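PDB 3E13: putative iron-uptake ABC transport system,periplasmic iron-binding protein from Campylobacter jejuni, which binds ferric iron in the periplasm and probably delivers it to an ABC transporter for iron uptake. Local coordinates for residues K242-K245 with N246-A249; M254-M257 with L258-E261. All coordinates share one frame; numbering follows the deposited sequence.

Contact 1 (K242-K245 with N246-A249)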
loop_
_atom_site.group_PDB
_atom_site.type_symbol
_atom_site.label_atom_id
_atom_site.label_comp_id
_atom_site.label_asym_id
_atom_site.label_seq_id
_atom_site.Cartn_x
_atom_site.Cartn_y
_atom_site.Cartn_z
ATOM N N LYS A 242 11.262 -18.674 3.039
ATOM C CA LYS A 242 12.279 -19.714 2.945
ATOM C C LYS A 242 12.040 -20.783 4.046
ATOM O O LYS A 242 12.401 -21.947 3.871
ATOM C CB LYS A 242 13.670 -19.067 3.115
ATOM C CG LYS A 242 14.839 -19.979 2.984
ATOM C CD LYS A 242 16.122 -19.169 2.914
ATOM C CE LYS A 242 16.344 -18.406 1.625
ATOM N NZ LYS A 242 17.614 -17.558 1.836
ATOM N N SER A 243 11.377 -20.389 5.125
ATOM C CA SER A 243 11.096 -21.263 6.263
ATOM C C SER A 243 9.914 -22.187 6.037
ATOM O O SER A 243 9.690 -23.120 6.809
ATOM C CB SER A 243 10.788 -20.429 7.509
ATOM O OG SER A 243 9.627 -19.614 7.359
ATOM N N SER A 244 9.125 -21.899 4.998
ATOM C CA SER A 244 7.913 -22.665 4.715
ATOM C C SER A 244 8.102 -24.172 4.661
ATOM O O SER A 244 8.928 -24.677 3.850
ATOM C CB SER A 244 7.311 -22.244 3.352
ATOM O OG SER A 244 6.129 -22.979 3.203
ATOM N N LYS A 245 7.328 -24.871 5.520
ATOM C CA LYS A 245 7.286 -26.330 5.488
ATOM C C LYS A 245 5.989 -26.842 4.865
ATOM O O LYS A 245 5.869 -28.061 4.642
ATOM C CB LYS A 245 7.467 -26.932 6.906
ATOM C CG LYS A 245 8.811 -26.573 7.594
ATOM C CD LYS A 245 10.025 -27.057 6.835
ATOM C CE LYS A 245 11.102 -27.758 7.756
ATOM N NZ LYS A 245 11.552 -29.122 7.240
ATOM N N ASN A 246 5.045 -25.938 4.592
ATOM C CA ASN A 246 3.782 -26.275 3.930
ATOM C C ASN A 246 3.788 -25.613 2.549
ATOM O O ASN A 246 2.921 -24.819 2.260
ATOM C CB ASN A 246 2.617 -25.781 4.775
ATOM C CG ASN A 246 2.644 -26.337 6.215
ATOM O OD1 ASN A 246 2.641 -27.559 6.408
ATOM N ND2 ASN A 246 2.647 -25.457 7.194
ATOM N N GLN A 247 4.789 -25.922 1.726
ATOM C CA GLN A 247 5.021 -25.210 0.485
ATOM C C GLN A 247 3.922 -25.398 -0.544
ATOM O O GLN A 247 3.611 -24.452 -1.289
ATOM C CB GLN A 247 6.396 -25.536 -0.107
ATOM C CG GLN A 247 7.491 -25.105 0.856
ATOM C CD GLN A 247 8.834 -25.001 0.218
ATOM O OE1 GLN A 247 9.009 -25.352 -0.955
ATOM N NE2 GLN A 247 9.808 -24.574 0.994
ATOM N N ASP A 248 3.323 -26.589 -0.581
ATOM C CA ASP A 248 2.207 -26.822 -1.528
ATOM C C ASP A 248 1.008 -25.905 -1.180
ATOM O O ASP A 248 0.388 -25.264 -2.043
ATOM C CB ASP A 248 1.804 -28.294 -1.515
ATOM C CG ASP A 248 0.724 -28.599 -2.544
ATOM O OD1 ASP A 248 -0.384 -28.945 -2.143
ATOM O OD2 ASP A 248 0.922 -28.448 -3.768
ATOM N N ALA A 249 0.663 -25.842 0.094
ATOM C CA ALA A 249 -0.416 -24.997 0.551
ATOM C C ALA A 249 -0.084 -23.523 0.282
ATOM O O ALA A 249 -0.939 -22.746 -0.081
ATOM C CB ALA A 249 -0.643 -25.227 2.038
HETATM O O HOH W 1 6.696 -28.256 2.070
#

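Contact 2 (M254-M257 with L258-E261)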
loop_
_atom_site.group_PDB
_atom_site.type_symbol
_atom_site.label_atom_id
_atom_site.label_comp_id
_atom_site.label_asym_id
_atom_site.label_seq_id
_atom_site.Cartn_x
_atom_site.Cartn_y
_atom_site.Cartn_z
ATOM N N MET A 254 -1.176 -18.550 -2.802
ATOM C CA MET A 254 -0.691 -17.463 -3.643
ATOM C C MET A 254 -1.548 -17.439 -4.948
ATOM O O MET A 254 -2.037 -16.371 -5.345
ATOM C CB MET A 254 0.798 -17.668 -3.911
ATOM C CG MET A 254 1.648 -17.413 -2.681
ATOM S SD MET A 254 3.322 -17.977 -2.857
ATOM C CE MET A 254 4.014 -16.692 -3.863
ATOM N N GLU A 255 -1.764 -18.618 -5.536
ATOM C CA GLU A 255 -2.579 -18.704 -6.751
ATOM C C GLU A 255 -4.022 -18.313 -6.480
ATOM O O GLU A 255 -4.640 -17.612 -7.298
ATOM C CB GLU A 255 -2.465 -20.096 -7.380
ATOM C CG GLU A 255 -1.073 -20.369 -7.924
ATOM C CD GLU A 255 -0.877 -21.744 -8.507
ATOM O OE1 GLU A 255 -1.815 -22.623 -8.424
ATOM O OE2 GLU A 255 0.186 -21.954 -9.128
ATOM N N PHE A 256 -4.551 -18.730 -5.346
ATOM C CA PHE A 256 -5.915 -18.411 -4.963
ATOM C C PHE A 256 -6.112 -16.879 -4.875
ATOM O O PHE A 256 -7.159 -16.348 -5.255
ATOM C CB PHE A 256 -6.199 -19.098 -3.625
ATOM C CG PHE A 256 -7.608 -18.955 -3.136
ATOM C CD1 PHE A 256 -8.643 -19.653 -3.745
ATOM C CD2 PHE A 256 -7.906 -18.134 -2.054
ATOM C CE1 PHE A 256 -9.962 -19.558 -3.265
ATOM C CE2 PHE A 256 -9.248 -18.030 -1.588
ATOM C CZ PHE A 256 -10.247 -18.739 -2.222
ATOM N N MET A 257 -5.099 -16.156 -4.414
ATOM C CA MET A 257 -5.201 -14.698 -4.309
ATOM C C MET A 257 -5.339 -14.023 -5.680
ATOM O O MET A 257 -5.866 -12.917 -5.746
ATOM C CB MET A 257 -4.000 -14.113 -3.599
ATOM C CG MET A 257 -3.904 -14.420 -2.085
ATOM S SD MET A 257 -5.369 -14.074 -1.169
ATOM C CE MET A 257 -5.503 -12.350 -1.459
ATOM N N LEU A 258 -4.919 -14.681 -6.750
ATOM C CA LEU A 258 -5.079 -14.143 -8.117
ATOM C C LEU A 258 -6.259 -14.748 -8.841
ATOM O O LEU A 258 -6.418 -14.515 -10.043
ATOM C CB LEU A 258 -3.766 -14.288 -8.925
ATOM C CG LEU A 258 -2.763 -13.146 -8.860
ATOM C CD1 LEU A 258 -3.289 -11.894 -9.532
ATOM C CD2 LEU A 258 -2.343 -12.904 -7.417
ATOM N N SER A 259 -7.063 -15.553 -8.151
ATOM C CA SER A 259 -8.244 -16.166 -8.798
ATOM C C SER A 259 -9.319 -15.118 -9.063
ATOM O O SER A 259 -9.351 -14.083 -8.444
ATOM C CB SER A 259 -8.786 -17.296 -7.936
ATOM O OG SER A 259 -9.333 -16.866 -6.719
ATOM N N PRO A 260 -10.180 -15.371 -10.050
ATOM C CA PRO A 260 -11.241 -14.427 -10.396
ATOM C C PRO A 260 -12.092 -13.955 -9.252
ATOM O O PRO A 260 -12.287 -12.725 -9.131
ATOM C CB PRO A 260 -12.052 -15.208 -11.434
ATOM C CG PRO A 260 -11.036 -16.126 -12.068
ATOM C CD PRO A 260 -10.120 -16.541 -10.946
ATOM N N GLU A 261 -12.558 -14.872 -8.398
ATOM C CA GLU A 261 -13.433 -14.512 -7.302
ATOM C C GLU A 261 -12.744 -13.640 -6.267
ATOM O O GLU A 261 -13.334 -12.693 -5.777
ATOM C CB GLU A 261 -14.094 -15.739 -6.621
ATOM C CG GLU A 261 -15.048 -15.323 -5.509
ATOM C CD GLU A 261 -15.876 -16.427 -4.879
ATOM O OE1 GLU A 261 -15.533 -17.610 -5.024
ATOM O OE2 GLU A 261 -16.922 -16.060 -4.257
#

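Contact 1 (K242-K245 with N246-A249)
Gln247, in the first turn of helix 247-257, reaches back along the chain to Ser244 and closes the loop that leads out of strand 233-241. A direct hydrogen bond runs from the side-chain amide NE2 of Gln247 to the backbone O of Ser244, 3.0 Å long with an N-H...O angle of 152°. The acceptor lies close to the amide plane of Gln247, whereas the donor is tilted 27° from the carbonyl plane of Ser244. Gln247 achieves this reach with its CG beside its own backbone N (chi1 -62°) and the chain extended beyond it.

Packing accompanies the bond. The methylene CG of Gln247 rests 3.4 Å from OG of Ser244 and 3.8 Å from its CB, so the amide arm runs alongside the serine while its end grips the carbonyl. The hydroxyl of Ser244 is hydrogen-bonded to Asp54 OD1. The other carboxylate oxygen of Asp54 takes ND2 of Asn246. One aspartate thus ties together residues from both segments. Asn246 occupies the N-cap position without capping through its side chain.

A water adds a second, indirect link. It accepts from the backbone N of Gln247 at 3.0 Å and gives a weak hydrogen bond to the backbone O of Lys245 at 2.7 Å, bridging the step from Lys245 to Gln247 across the N-cap residue.

Chemically, this is a helix start organised without a side-chain cap at its N-cap residue. Water satisfies the first helical N-H, a glutamine amide takes the loop carbonyl, and the Asp54 carboxylate, close to the helix N-terminus, would probably be favoured there by the helix dipole as well as by its two side-chain donors.

Contact 2 (M254-M257 with L258-E261)
Ser259 folds back onto Phe256 where helix 247-257 gives way to helix 260-268, and the backbone O of Phe256 receives two hydrogen bonds from this one residue. The hydroxyl OG of Ser259 donates to O of Phe256 at 2.7 Å, in the carbonyl plane and on a lone pair. The backbone N of Ser259 gives a 3.0 Å bond to O of Phe256 from well above the plane, 67° out of it. With chi1 at 67°, OG lies between the serine's own N and carbonyl carbon, and it also stands over one face of the Phe256 ring, 4.1 Å from CD1.

One residue back, the backbone N of Leu258 bonds to O of Glu255 at 3.0 Å. These i to i+3 bonds tighten the chain at the helix end, and Ser259 then becomes the N-cap residue of the next helix. Beside them, CD2 of Leu258 packs against CB of Met257 at 4.3 Å.

Further out, Gln263 NE2 holds the carbonyl of Met257 and Arg276 NH1 that of Leu258. Met257 and Leu258 both pack on Ile99 of strand 97-109, Leu258 and Ser259 touch Tyr80 of helix 79-84, and Phe256 meets Phe22 of helix 14-26 edge-to-face.

Contacts 1 and 2 follow one another along the chain and lie near the two ends of helix 247-257, with centres 18 Å apart and nearest atoms about 5 Å from each other without touching. Contact 1 joins the helix to strand 233-241 of the mixed sheet; contact 2 passes the chain on to helix 260-268. One lies where the helix starts, the other where the chain passes from it into the next helix of the solute-binding fold. Contact 1 is remote from the iron site, while in contact 2 the side chain of Met257 comes within about 9 Å of that of the iron ligand Tyr12 and about 14 Å from the ferric ion. Met257 itself is not among the iron ligands.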